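Local coordinates for protein dihydrodipicolinate synthase (Bacillus anthracis, PDB 1XKY) that probably catalyses the condensation of pyruvate with aspartate semialdehyde, the first step of the lysine branch of the aspartate pathway, at residues Glu166-Ile171 with Asp190-Tyr195; Val111-Pro116 with Leu139-Tyr144. All coordinates share one frame; numbering follows the deposited sequence.

Interaction 1: residues Glu166-Ile171 with Asp190-Tyr195. With K (potassium ion), chain F; K (potassium ion), chain E.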
ATOM      1  N   GLU A 166     -31.940   1.280 -15.003  1.00 20.37           N
ATOM      2  CA  GLU A 166     -32.131   1.347 -16.452  1.00 21.12           C
ATOM      3  C   GLU A 166     -31.096   2.219 -17.171  1.00 20.16           C
ATOM      4  O   GLU A 166     -30.480   1.771 -18.136  1.00 19.85           O
ATOM      5  CB  GLU A 166     -33.552   1.827 -16.774  1.00 21.96           C
ATOM      6  CG  GLU A 166     -33.833   1.978 -18.251  1.00 26.01           C
ATOM      7  CD  GLU A 166     -35.289   2.294 -18.548  1.00 31.37           C
ATOM      8  OE1 GLU A 166     -35.791   1.785 -19.573  1.00 34.90           O
ATOM      9  OE2 GLU A 166     -35.928   3.043 -17.768  1.00 35.89           O
ATOM     10  N   ASN A 167     -30.889   3.444 -16.700  1.00 19.04           N
ATOM     11  CA  ASN A 167     -30.014   4.388 -17.420  1.00 18.49           C
ATOM     12  C   ASN A 167     -28.535   4.399 -16.989  1.00 17.97           C
ATOM     13  O   ASN A 167     -27.768   5.234 -17.463  1.00 18.00           O
ATOM     14  CB  ASN A 167     -30.602   5.808 -17.389  1.00 18.15           C
ATOM     15  CG  ASN A 167     -30.701   6.377 -15.993  1.00 17.21           C
ATOM     16  OD1 ASN A 167     -30.887   5.642 -15.024  1.00 19.00           O
ATOM     17  ND2 ASN A 167     -30.586   7.697 -15.884  1.00 15.33           N
ATOM     18  N   ILE A 168     -28.133   3.490 -16.101  1.00 17.59           N
ATOM     19  CA  ILE A 168     -26.709   3.317 -15.773  1.00 17.31           C
ATOM     20  C   ILE A 168     -26.163   2.210 -16.680  1.00 17.26           C
ATOM     21  O   ILE A 168     -26.422   1.016 -16.458  1.00 17.04           O
ATOM     22  CB  ILE A 168     -26.462   3.010 -14.273  1.00 17.24           C
ATOM     23  CG1 ILE A 168     -27.098   4.100 -13.402  1.00 16.93           C
ATOM     24  CG2 ILE A 168     -24.950   2.917 -14.009  1.00 17.26           C
ATOM     25  CD1 ILE A 168     -26.885   3.956 -11.904  1.00 16.90           C
ATOM     26  N   VAL A 169     -25.424   2.624 -17.708  1.00 16.72           N
ATOM     27  CA  VAL A 169     -25.126   1.773 -18.864  1.00 16.56           C
ATOM     28  C   VAL A 169     -23.657   1.379 -19.038  1.00 15.97           C
ATOM     29  O   VAL A 169     -23.341   0.502 -19.855  1.00 15.60           O
ATOM     30  CB  VAL A 169     -25.639   2.429 -20.182  1.00 16.56           C
ATOM     31  CG1 VAL A 169     -27.130   2.694 -20.106  1.00 17.26           C
ATOM     32  CG2 VAL A 169     -24.880   3.736 -20.521  1.00 16.55           C
ATOM     33  N   ALA A 170     -22.762   2.006 -18.281  1.00 15.49           N
ATOM     34  CA  ALA A 170     -21.329   1.766 -18.451  1.00 15.27           C
ATOM     35  C   ALA A 170     -20.527   2.219 -17.238  1.00 15.40           C
ATOM     36  O   ALA A 170     -21.038   2.939 -16.379  1.00 14.80           O
ATOM     37  CB  ALA A 170     -20.819   2.465 -19.709  1.00 15.38           C
ATOM     38  N   ILE A 171     -19.272   1.770 -17.180  1.00 15.35           N
ATOM     39  CA  ILE A 171     -18.326   2.213 -16.163  1.00 15.76           C
ATOM     40  C   ILE A 171     -16.953   2.452 -16.796  1.00 15.89           C
ATOM     41  O   ILE A 171     -16.498   1.673 -17.644  1.00 16.08           O
ATOM     42  CB  ILE A 171     -18.239   1.220 -14.965  1.00 16.16           C
ATOM     43  CG1 ILE A 171     -17.265   1.732 -13.888  1.00 16.13           C
ATOM     44  CG2 ILE A 171     -17.861  -0.181 -15.438  1.00 16.16           C
ATOM     45  CD1 ILE A 171     -17.454   1.071 -12.544  1.00 16.35           C
ATOM     46  N   ASP A 190     -25.372  -7.927 -20.994  1.00 23.33           N
ATOM     47  CA  ASP A 190     -24.639  -7.646 -22.234  1.00 23.80           C
ATOM     48  C   ASP A 190     -24.668  -6.168 -22.610  1.00 23.66           C
ATOM     49  O   ASP A 190     -23.754  -5.686 -23.281  1.00 23.98           O
ATOM     50  CB  ASP A 190     -25.201  -8.463 -23.402  1.00 24.19           C
ATOM     51  CG  ASP A 190     -24.924  -9.952 -23.276  1.00 25.88           C
ATOM     52  OD1 ASP A 190     -24.091 -10.358 -22.430  1.00 26.76           O
ATOM     53  OD2 ASP A 190     -25.547 -10.717 -24.049  1.00 27.80           O
ATOM     54  N   ASP A 191     -25.715  -5.455 -22.189  1.00 23.61           N
ATOM     55  CA  ASP A 191     -25.867  -4.033 -22.516  1.00 23.52           C
ATOM     56  C   ASP A 191     -25.238  -3.096 -21.470  1.00 22.44           C
ATOM     57  O   ASP A 191     -25.494  -1.887 -21.473  1.00 22.43           O
ATOM     58  CB  ASP A 191     -27.350  -3.683 -22.760  1.00 24.05           C
ATOM     59  CG  ASP A 191     -28.234  -3.895 -21.534  1.00 25.49           C
ATOM     60  OD1 ASP A 191     -27.746  -4.311 -20.463  1.00 27.78           O
ATOM     61  OD2 ASP A 191     -29.449  -3.641 -21.650  1.00 30.52           O
ATOM     62  N   PHE A 192     -24.425  -3.654 -20.576  1.00 21.06           N
ATOM     63  CA  PHE A 192     -23.618  -2.849 -19.671  1.00 20.00           C
ATOM     64  C   PHE A 192     -22.147  -2.976 -20.064  1.00 19.32           C
ATOM     65  O   PHE A 192     -21.593  -4.073 -20.052  1.00 19.39           O
ATOM     66  CB  PHE A 192     -23.828  -3.274 -18.221  1.00 19.89           C
ATOM     67  CG  PHE A 192     -23.122  -2.392 -17.229  1.00 18.62           C
ATOM     68  CD1 PHE A 192     -23.723  -1.229 -16.768  1.00 17.54           C
ATOM     69  CD2 PHE A 192     -21.851  -2.714 -16.779  1.00 18.38           C
ATOM     70  CE1 PHE A 192     -23.074  -0.405 -15.868  1.00 17.68           C
ATOM     71  CE2 PHE A 192     -21.189  -1.895 -15.870  1.00 17.70           C
ATOM     72  CZ  PHE A 192     -21.807  -0.738 -15.411  1.00 17.82           C
ATOM     73  N   ALA A 193     -21.529  -1.845 -20.398  1.00 18.47           N
ATOM     74  CA  ALA A 193     -20.170  -1.807 -20.941  1.00 18.20           C
ATOM     75  C   ALA A 193     -19.110  -1.387 -19.912  1.00 17.93           C
ATOM     76  O   ALA A 193     -19.292  -0.410 -19.180  1.00 17.78           O
ATOM     77  CB  ALA A 193     -20.129  -0.876 -22.154  1.00 18.02           C
ATOM     78  N   VAL A 194     -17.999  -2.131 -19.873  1.00 17.76           N
ATOM     79  CA  VAL A 194     -16.844  -1.780 -19.058  1.00 17.29           C
ATOM     80  C   VAL A 194     -15.756  -1.175 -19.946  1.00 16.90           C
ATOM     81  O   VAL A 194     -15.316  -1.802 -20.910  1.00 16.23           O
ATOM     82  CB  VAL A 194     -16.285  -3.016 -18.307  1.00 17.59           C
ATOM     83  CG1 VAL A 194     -14.977  -2.674 -17.569  1.00 17.54           C
ATOM     84  CG2 VAL A 194     -17.328  -3.549 -17.329  1.00 17.84           C
ATOM     85  N   TYR A 195     -15.354   0.053 -19.622  1.00 16.52           N
ATOM     86  CA  TYR A 195     -14.224   0.728 -20.270  1.00 16.43           C
ATOM     87  C   TYR A 195     -13.034   0.750 -19.335  1.00 16.49           C
ATOM     88  O   TYR A 195     -13.193   1.023 -18.149  1.00 16.62           O
ATOM     89  CB  TYR A 195     -14.591   2.176 -20.645  1.00 16.33           C
ATOM     90  CG  TYR A 195     -15.466   2.244 -21.861  1.00 15.49           C
ATOM     91  CD1 TYR A 195     -14.924   2.514 -23.116  1.00 16.59           C
ATOM     92  CD2 TYR A 195     -16.831   1.992 -21.774  1.00 16.15           C
ATOM     93  CE1 TYR A 195     -15.720   2.535 -24.257  1.00 15.83           C
ATOM     94  CE2 TYR A 195     -17.641   2.008 -22.904  1.00 16.20           C
ATOM     95  CZ  TYR A 195     -17.086   2.282 -24.142  1.00 15.98           C
ATOM     96  OH  TYR A 195     -17.901   2.303 -25.247  1.00 16.89           O
TER
HETATM   97  K     K F1807     -28.574  -0.544 -17.028  1.00 17.72           K
HETATM   98  K     K E1806     -21.531  -7.226 -19.270  1.00 21.04           K
HETATM   99  O   HOH W   1     -23.773   0.291 -22.466  1.00 26.12           O
HETATM  100  O   HOH W   2     -21.929  -9.412 -20.755  1.00 27.26           O
HETATM  101  O   HOH W   3     -26.937  -1.398 -19.298  1.00 24.73           O
HETATM  102  O   HOH W   4     -19.450  -5.387 -19.498  1.00 21.72           O
HETATM  103  O   HOH W   5     -20.753  -7.228 -22.309  1.00 43.98           O
HETATM  104  O   HOH W   6     -30.727  -2.011 -17.392  1.00 23.77           O
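Ile168 and Phe192 meet where backbone carbonyls of both segments bind potassium, each a different ion. The two strands are parallel neighbours in a TIM barrel, joined by a beta-alpha-beta crossover through helix 178-187. Ile168 O binds one potassium at 2.7 Å. The same oxygen lies in plane at the edge of the Phe192 ring, 3.5 Å from CD1. Ala170 CA stands 3.8 Å above the ring plane, offset toward the rim. Phe192 CG is anti to the backbone N (chi1 -174°). A flat, apolar ring suits the place, lying on the strand's backbone with one face while touching Val159 and Ser163 of helix 156-163 and Ile184 of helix 178-187. Phe192 O is a long ligand (3.2 Å) of the second potassium, whose site includes Ile185 O, Thr188 OG1 and Ala189 O. Ile171 CG2 meets the ring obliquely at CE2 and also touches Val194 CG2. Toward the barrel interior Ala170 and Ala193 present only methyls, CB to CB 4.2 Å; Tyr195 packs on Met142, and its OH is hydrogen-bonded to Gly14 O. Backbone bonds run from Ala193 N to Val169 O, Ile171 N to Ala193 O and Tyr195 N to Ile171 O. Glu166 O is a long ligand of the potassium held by Ile168 O, which the carbonyls of Ser163 and Ile165 also bind. Water 3 binds this ion too, and donates to Asp191 O at 2.7 Å.

Interaction 2: residues Val111-Pro116 with Leu139-Tyr144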
ATOM      1  N   VAL A 111     -23.976  11.474 -18.957  1.00 15.60           N
ATOM      2  CA  VAL A 111     -23.176  12.078 -17.904  1.00 15.68           C
ATOM      3  C   VAL A 111     -22.228  11.053 -17.279  1.00 15.77           C
ATOM      4  O   VAL A 111     -22.529   9.858 -17.245  1.00 15.38           O
ATOM      5  CB  VAL A 111     -24.052  12.770 -16.821  1.00 15.71           C
ATOM      6  CG1 VAL A 111     -24.837  13.918 -17.424  1.00 15.77           C
ATOM      7  CG2 VAL A 111     -24.980  11.773 -16.135  1.00 16.18           C
ATOM      8  N   MET A 112     -21.075  11.548 -16.822  1.00 15.79           N
ATOM      9  CA  MET A 112     -20.089  10.759 -16.093  1.00 16.29           C
ATOM     10  C   MET A 112     -20.196  11.117 -14.617  1.00 15.55           C
ATOM     11  O   MET A 112     -20.153  12.300 -14.261  1.00 14.61           O
ATOM     12  CB  MET A 112     -18.674  11.076 -16.599  1.00 16.67           C
ATOM     13  CG  MET A 112     -17.548  10.278 -15.940  1.00 18.54           C
ATOM     14  SD  MET A 112     -17.310   8.657 -16.687  1.00 21.67           S
ATOM     15  CE  MET A 112     -16.234   9.053 -18.058  1.00 21.38           C
ATOM     16  N   LEU A 113     -20.315  10.092 -13.769  1.00 15.01           N
ATOM     17  CA  LEU A 113     -20.426  10.265 -12.319  1.00 14.70           C
ATOM     18  C   LEU A 113     -19.278   9.550 -11.595  1.00 14.84           C
ATOM     19  O   LEU A 113     -19.226   8.318 -11.546  1.00 14.93           O
ATOM     20  CB  LEU A 113     -21.777   9.714 -11.834  1.00 14.85           C
ATOM     21  CG  LEU A 113     -23.045  10.281 -12.496  1.00 15.12           C
ATOM     22  CD1 LEU A 113     -24.285   9.653 -11.874  1.00 15.89           C
ATOM     23  CD2 LEU A 113     -23.122  11.796 -12.378  1.00 15.20           C
ATOM     24  N   VAL A 114     -18.366  10.339 -11.030  1.00 14.78           N
ATOM     25  CA  VAL A 114     -17.212   9.822 -10.312  1.00 15.18           C
ATOM     26  C   VAL A 114     -17.573   9.356  -8.893  1.00 14.87           C
ATOM     27  O   VAL A 114     -18.466   9.908  -8.261  1.00 14.42           O
ATOM     28  CB  VAL A 114     -16.069  10.897 -10.276  1.00 15.23           C
ATOM     29  CG1 VAL A 114     -16.396  12.028  -9.294  1.00 15.27           C
ATOM     30  CG2 VAL A 114     -14.727  10.255  -9.968  1.00 16.87           C
ATOM     31  N   ALA A 115     -16.888   8.320  -8.410  1.00 15.19           N
ATOM     32  CA  ALA A 115     -16.929   7.981  -6.986  1.00 15.01           C
ATOM     33  C   ALA A 115     -16.573   9.231  -6.171  1.00 15.05           C
ATOM     34  O   ALA A 115     -15.520   9.834  -6.399  1.00 15.18           O
ATOM     35  CB  ALA A 115     -15.940   6.848  -6.681  1.00 15.42           C
ATOM     36  N   PRO A 116     -17.461   9.657  -5.252  1.00 15.19           N
ATOM     37  CA  PRO A 116     -17.143  10.808  -4.409  1.00 15.19           C
ATOM     38  C   PRO A 116     -15.759  10.725  -3.776  1.00 15.07           C
ATOM     39  O   PRO A 116     -15.410   9.722  -3.137  1.00 14.86           O
ATOM     40  CB  PRO A 116     -18.232  10.771  -3.338  1.00 15.33           C
ATOM     41  CG  PRO A 116     -19.397  10.220  -4.049  1.00 15.31           C
ATOM     42  CD  PRO A 116     -18.805   9.142  -4.951  1.00 15.64           C
ATOM     43  N   LEU A 139     -31.035  10.781 -19.163  1.00 19.37           N
ATOM     44  CA  LEU A 139     -29.809  10.482 -19.898  1.00 19.22           C
ATOM     45  C   LEU A 139     -29.097   9.240 -19.387  1.00 18.56           C
ATOM     46  O   LEU A 139     -29.182   8.914 -18.202  1.00 18.19           O
ATOM     47  CB  LEU A 139     -28.845  11.668 -19.825  1.00 19.33           C
ATOM     48  CG  LEU A 139     -29.226  12.924 -20.612  1.00 19.78           C
ATOM     49  CD1 LEU A 139     -28.085  13.919 -20.530  1.00 21.52           C
ATOM     50  CD2 LEU A 139     -29.547  12.593 -22.051  1.00 20.81           C
ATOM     51  N   PRO A 140     -28.387   8.541 -20.292  1.00 18.32           N
ATOM     52  CA  PRO A 140     -27.490   7.471 -19.892  1.00 17.80           C
ATOM     53  C   PRO A 140     -26.393   7.953 -18.934  1.00 17.65           C
ATOM     54  O   PRO A 140     -25.929   9.110 -19.021  1.00 17.49           O
ATOM     55  CB  PRO A 140     -26.875   7.006 -21.218  1.00 17.91           C
ATOM     56  CG  PRO A 140     -27.803   7.465 -22.260  1.00 18.65           C
ATOM     57  CD  PRO A 140     -28.409   8.716 -21.756  1.00 18.26           C
ATOM     58  N   VAL A 141     -25.991   7.058 -18.033  1.00 17.39           N
ATOM     59  CA  VAL A 141     -24.994   7.347 -17.012  1.00 17.27           C
ATOM     60  C   VAL A 141     -23.817   6.364 -17.104  1.00 17.16           C
ATOM     61  O   VAL A 141     -24.012   5.141 -17.195  1.00 17.35           O
ATOM     62  CB  VAL A 141     -25.615   7.267 -15.593  1.00 17.36           C
ATOM     63  CG1 VAL A 141     -24.538   7.353 -14.511  1.00 17.82           C
ATOM     64  CG2 VAL A 141     -26.656   8.348 -15.409  1.00 17.74           C
ATOM     65  N   MET A 142     -22.605   6.917 -17.074  1.00 16.62           N
ATOM     66  CA  MET A 142     -21.374   6.148 -16.962  1.00 16.18           C
ATOM     67  C   MET A 142     -20.778   6.435 -15.586  1.00 16.02           C
ATOM     68  O   MET A 142     -20.553   7.591 -15.217  1.00 15.33           O
ATOM     69  CB  MET A 142     -20.378   6.526 -18.066  1.00 16.61           C
ATOM     70  CG  MET A 142     -19.041   5.766 -18.012  1.00 17.49           C
ATOM     71  SD  MET A 142     -17.857   6.194 -19.329  1.00 21.15           S
ATOM     72  CE  MET A 142     -18.560   5.338 -20.723  1.00 22.51           C
ATOM     73  N   LEU A 143     -20.544   5.369 -14.825  1.00 15.76           N
ATOM     74  CA  LEU A 143     -19.860   5.460 -13.549  1.00 15.55           C
ATOM     75  C   LEU A 143     -18.354   5.591 -13.775  1.00 15.60           C
ATOM     76  O   LEU A 143     -17.824   5.140 -14.790  1.00 15.52           O
ATOM     77  CB  LEU A 143     -20.145   4.214 -12.715  1.00 15.63           C
ATOM     78  CG  LEU A 143     -21.595   3.853 -12.411  1.00 15.56           C
ATOM     79  CD1 LEU A 143     -21.627   2.527 -11.674  1.00 16.26           C
ATOM     80  CD2 LEU A 143     -22.281   4.931 -11.599  1.00 16.15           C
ATOM     81  N   TYR A 144     -17.666   6.199 -12.817  1.00 15.88           N
ATOM     82  CA  TYR A 144     -16.225   6.370 -12.903  1.00 15.89           C
ATOM     83  C   TYR A 144     -15.587   5.917 -11.595  1.00 15.62           C
ATOM     84  O   TYR A 144     -15.717   6.581 -10.560  1.00 15.09           O
ATOM     85  CB  TYR A 144     -15.903   7.831 -13.239  1.00 16.38           C
ATOM     86  CG  TYR A 144     -14.440   8.195 -13.418  1.00 16.79           C
ATOM     87  CD1 TYR A 144     -13.441   7.227 -13.547  1.00 18.50           C
ATOM     88  CD2 TYR A 144     -14.064   9.536 -13.514  1.00 18.74           C
ATOM     89  CE1 TYR A 144     -12.112   7.587 -13.730  1.00 20.13           C
ATOM     90  CE2 TYR A 144     -12.740   9.904 -13.695  1.00 19.71           C
ATOM     91  CZ  TYR A 144     -11.771   8.928 -13.802  1.00 20.43           C
ATOM     92  OH  TYR A 144     -10.458   9.303 -13.989  1.00 22.37           O
TER
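Met112 and Met142 both start with CG anti to the backbone N, but the chains then part: Met112 bends at chi2 (84°) and again at chi3, whereas Met142 runs extended until chi3 turns its methyl aside (-76°). The two thioethers cross obliquely, Met112 CE meeting Met142 SD at 3.5 Å and Met112 SD lying close to Met142 CG. Methionine suits this interior, since its unbranched chain can fold to fit and its sulfur is polarisable. The same Met112 SD lies 5.2 Å from the centroid of the Tyr144 ring, an oblique Met-aromatic contact, while Val114 CG2 comes alongside Tyr144 at CD2 (3.7 Å). These four side chains share the face turned into the TIM barrel, where Tyr144 and Met112 also reach Lys172. On the other face, toward helix 123-135 of this beta-alpha-beta unit, the residues are branched and aliphatic. Leu113 CD1 meets Val141 CG1 at 3.5 Å, the two side chains crossing at about a right angle, and Val111 CG2 touches Val141 CG2; Leu113 and Leu143 continue onto Phe130 of the helix. Five backbone bonds knit the parallel strands. Four are nearly straight on the carbonyl, beginning with Val111 N to Pro140 O; Pro140 can serve here as an acceptor although it has no N-H to give. The exception is Tyr144 N to Leu113 O, 2.9 Å long, with its donor 41° out of the carbonyl plane. Beyond it Ala115 N bonds to Tyr144 O, at the C-terminal end of the strands, where TIM-barrel enzymes in general carry their active sites. The chemistry implies a wall whose directional amide bonds set the register, while dispersion and sulfur-aromatic contacts fill the interior.

Overall arrangement
From the N terminus, interaction 2 comes first: 111-116 leads through helix 123-135 to 139-144, where the contact closes that loop. The chain then passes helices 147-150 and 156-163 before 166-171 opens interaction 1, which closes at 190-195 after helix 178-187. The two loops are in series, neither nested nor crossed. Their centres are 10 Å apart, and strands 141-145 and 168-173 are neighbours in the sheet, so together they form four consecutive staves of the eight-stranded barrel. Probable backbone hydrogen bonds from Val141 N to Asn167 O and from Leu143 N to Ala170 O sew them together, and Ala170 CB packs against Met142 CE on the inside.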